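Local structure of ornithine carbamoyltransferase (Giardia intestinalis, 3GRF) at the interface of chains A and B. The protein catalyses carbamoyl transfer to ornithine as an ornithine transcarbamoylase, an enzyme of the arginine degradation pathway in this parasite. Coordinates in Å, arbitrary orientation; residue numbers count along the deposited sequence, not the author numbering. Chains: chain A/B, Ornithine carbamoyltransferase.

The interface of chains A and B. Residues chain A 56, 59-60, 63-64; chain B 48, 50, 74, 76, 100-101.
A:Arg59 lays its guanidinium over one face of the B:Tyr76 ring, a cation-pi contact in which NH2 stands 4.3 Å from the ring centroid, nearer the ring's margin than its centre. The two planes are 21° apart, and the side chains run antiparallel. The pair belongs to a helix-on-sheet interface between carbamoyl-phosphate-binding domains of this transcarbamoylase, whose family assembles as trimers. Helix 56-69 of chain A, which begins within the Ser-X-Arg-Thr-Arg carbamoyl-phosphate-binding motif, packs on strands 46-51 and 72-77 of chain B and on the loop at B:Met100 and B:Val101.

Side-chain packing carries this patch: several polar atoms rest on carbon, and no N or O of one chain comes within bonding distance of an N or O of the other. A:Leu56 lies roughly perpendicular to B:Tyr76, its backbone CA 3.4 Å from the phenol OH. With CG anti to the backbone N (chi1 -177°), it carries CD1 to CE1 of B:Tyr76 and, at 3.8 Å, to CE2 of B:Phe50, at the edge and in the ring plane. A:Val60 illustrates how a helix can seat on a neighbour's sheet by dividing a branched side chain among partners: CG1 reaches SD of B:Met100 at 3.7 Å and also touches CG1 of B:Val101, while CG2 rests against both methyls of B:Leu48. Alongside, the methyl CG2 of A:Thr64 meets the carbonyl O of B:Met100. B:Ile74 is similarly shared, its CG2 lying 3.6 Å from NH1 of A:Arg59 and its CD1 extending to CB of A:Glu63 and OG1 of A:Thr64.

A:Glu63, whose carboxylate also touches B:Ile74, helps orient the guanidinium within its own helix through a hydrogen-bonded salt bridge, NH1 to OE1 at 2.9 Å. The bond is nearly straight (174° at H), lies in the guanidinium plane and uses the syn lone pair of OE1; it probably offsets the arginine charge beside apolar B:Ile74. B:Phe50 supports B:Tyr76 from the face opposite the arginine, through CE2. A:Thr64 turns its hydroxyl OG1 back to the carbonyl O of A:Val60, 2.6 Å away.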
# COMPACT_ATOMS: atom_id res chain seq x y z
N LEU A 56 4.00 -11.13 7.88
CA LEU A 56 3.90 -11.41 6.47
C LEU A 56 2.61 -12.15 6.22
O LEU A 56 1.85 -11.76 5.37
CB LEU A 56 5.09 -12.27 6.03
CG LEU A 56 5.09 -12.56 4.53
CD1 LEU A 56 6.33 -12.00 3.88
CD2 LEU A 56 4.96 -14.04 4.30
N ARG A 59 -0.52 -9.86 6.88
CA ARG A 59 -0.61 -8.80 5.91
C ARG A 59 -0.90 -9.30 4.50
O ARG A 59 -1.75 -8.73 3.80
CB ARG A 59 0.66 -7.98 5.88
CG ARG A 59 0.37 -6.54 5.57
CD ARG A 59 0.82 -6.16 4.19
NE ARG A 59 2.13 -5.58 4.29
CZ ARG A 59 2.59 -4.59 3.53
NH1 ARG A 59 1.85 -4.04 2.58
NH2 ARG A 59 3.83 -4.18 3.75
N VAL A 60 -0.21 -10.34 4.07
CA VAL A 60 -0.38 -10.78 2.67
C VAL A 60 -1.75 -11.40 2.51
O VAL A 60 -2.38 -11.28 1.44
CB VAL A 60 0.75 -11.78 2.23
CG1 VAL A 60 0.35 -12.65 1.03
CG2 VAL A 60 2.04 -11.05 1.92
N GLU A 63 -4.48 -8.45 2.47
CA GLU A 63 -4.38 -7.59 1.31
C GLU A 63 -4.83 -8.39 0.05
O GLU A 63 -5.58 -7.89 -0.78
CB GLU A 63 -2.93 -7.04 1.19
CG GLU A 63 -2.87 -5.51 1.01
CD GLU A 63 -1.50 -4.88 1.17
OE1 GLU A 63 -0.80 -5.13 2.20
OE2 GLU A 63 -1.13 -4.08 0.29
N THR A 64 -4.38 -9.64 -0.04
CA THR A 64 -4.77 -10.54 -1.12
C THR A 64 -6.25 -10.90 -1.06
O THR A 64 -6.91 -10.99 -2.13
CB THR A 64 -3.88 -11.83 -1.10
OG1 THR A 64 -2.54 -11.43 -1.15
CG2 THR A 64 -4.14 -12.71 -2.37
N LEU B 48 3.14 -9.70 -5.19
CA LEU B 48 3.75 -9.39 -3.96
C LEU B 48 5.09 -8.77 -4.29
O LEU B 48 5.91 -9.40 -4.92
CB LEU B 48 3.99 -10.67 -3.20
CG LEU B 48 4.70 -10.53 -1.86
CD1 LEU B 48 4.17 -9.33 -0.99
CD2 LEU B 48 4.52 -11.83 -1.15
N PHE B 50 8.49 -7.11 -2.90
CA PHE B 50 9.47 -6.83 -1.83
C PHE B 50 10.45 -5.78 -2.27
O PHE B 50 10.89 -5.76 -3.41
CB PHE B 50 10.24 -8.12 -1.46
CG PHE B 50 9.36 -9.22 -0.87
CD1 PHE B 50 8.93 -10.26 -1.65
CD2 PHE B 50 8.96 -9.19 0.46
CE1 PHE B 50 8.13 -11.30 -1.10
CE2 PHE B 50 8.16 -10.23 1.01
CZ PHE B 50 7.75 -11.28 0.21
N ILE B 74 1.12 -5.60 -3.70
CA ILE B 74 1.43 -5.38 -2.30
C ILE B 74 2.86 -4.85 -2.22
O ILE B 74 3.82 -5.52 -2.59
CB ILE B 74 1.37 -6.68 -1.53
CG1 ILE B 74 -0.06 -7.23 -1.53
CG2 ILE B 74 1.83 -6.44 -0.09
CD1 ILE B 74 -0.20 -8.64 -0.87
N TYR B 76 5.80 -4.60 -0.28
CA TYR B 76 6.31 -5.16 0.99
C TYR B 76 7.75 -4.72 1.30
O TYR B 76 8.71 -5.28 0.80
CB TYR B 76 6.17 -6.67 1.00
CG TYR B 76 6.10 -7.25 2.38
CD1 TYR B 76 4.97 -7.90 2.89
CD2 TYR B 76 7.23 -7.16 3.21
CE1 TYR B 76 4.96 -8.42 4.19
CE2 TYR B 76 7.23 -7.67 4.50
CZ TYR B 76 6.10 -8.29 4.99
OH TYR B 76 6.12 -8.80 6.27
N MET B 100 -0.67 -17.99 -1.81
CA MET B 100 -1.56 -16.81 -1.62
C MET B 100 -1.56 -15.89 -2.83
O MET B 100 -2.63 -15.63 -3.40
CB MET B 100 -1.24 -16.01 -0.35
CG MET B 100 -1.67 -16.69 0.99
SD MET B 100 -1.20 -15.68 2.41
CE MET B 100 -1.23 -16.84 3.74
N VAL B 101 -0.35 -15.43 -3.24
CA VAL B 101 -0.19 -14.48 -4.34
C VAL B 101 0.01 -15.23 -5.66
O VAL B 101 0.22 -16.45 -5.69
CB VAL B 101 0.91 -13.44 -4.03
CG1 VAL B 101 0.58 -12.75 -2.70
CG2 VAL B 101 2.32 -14.12 -3.98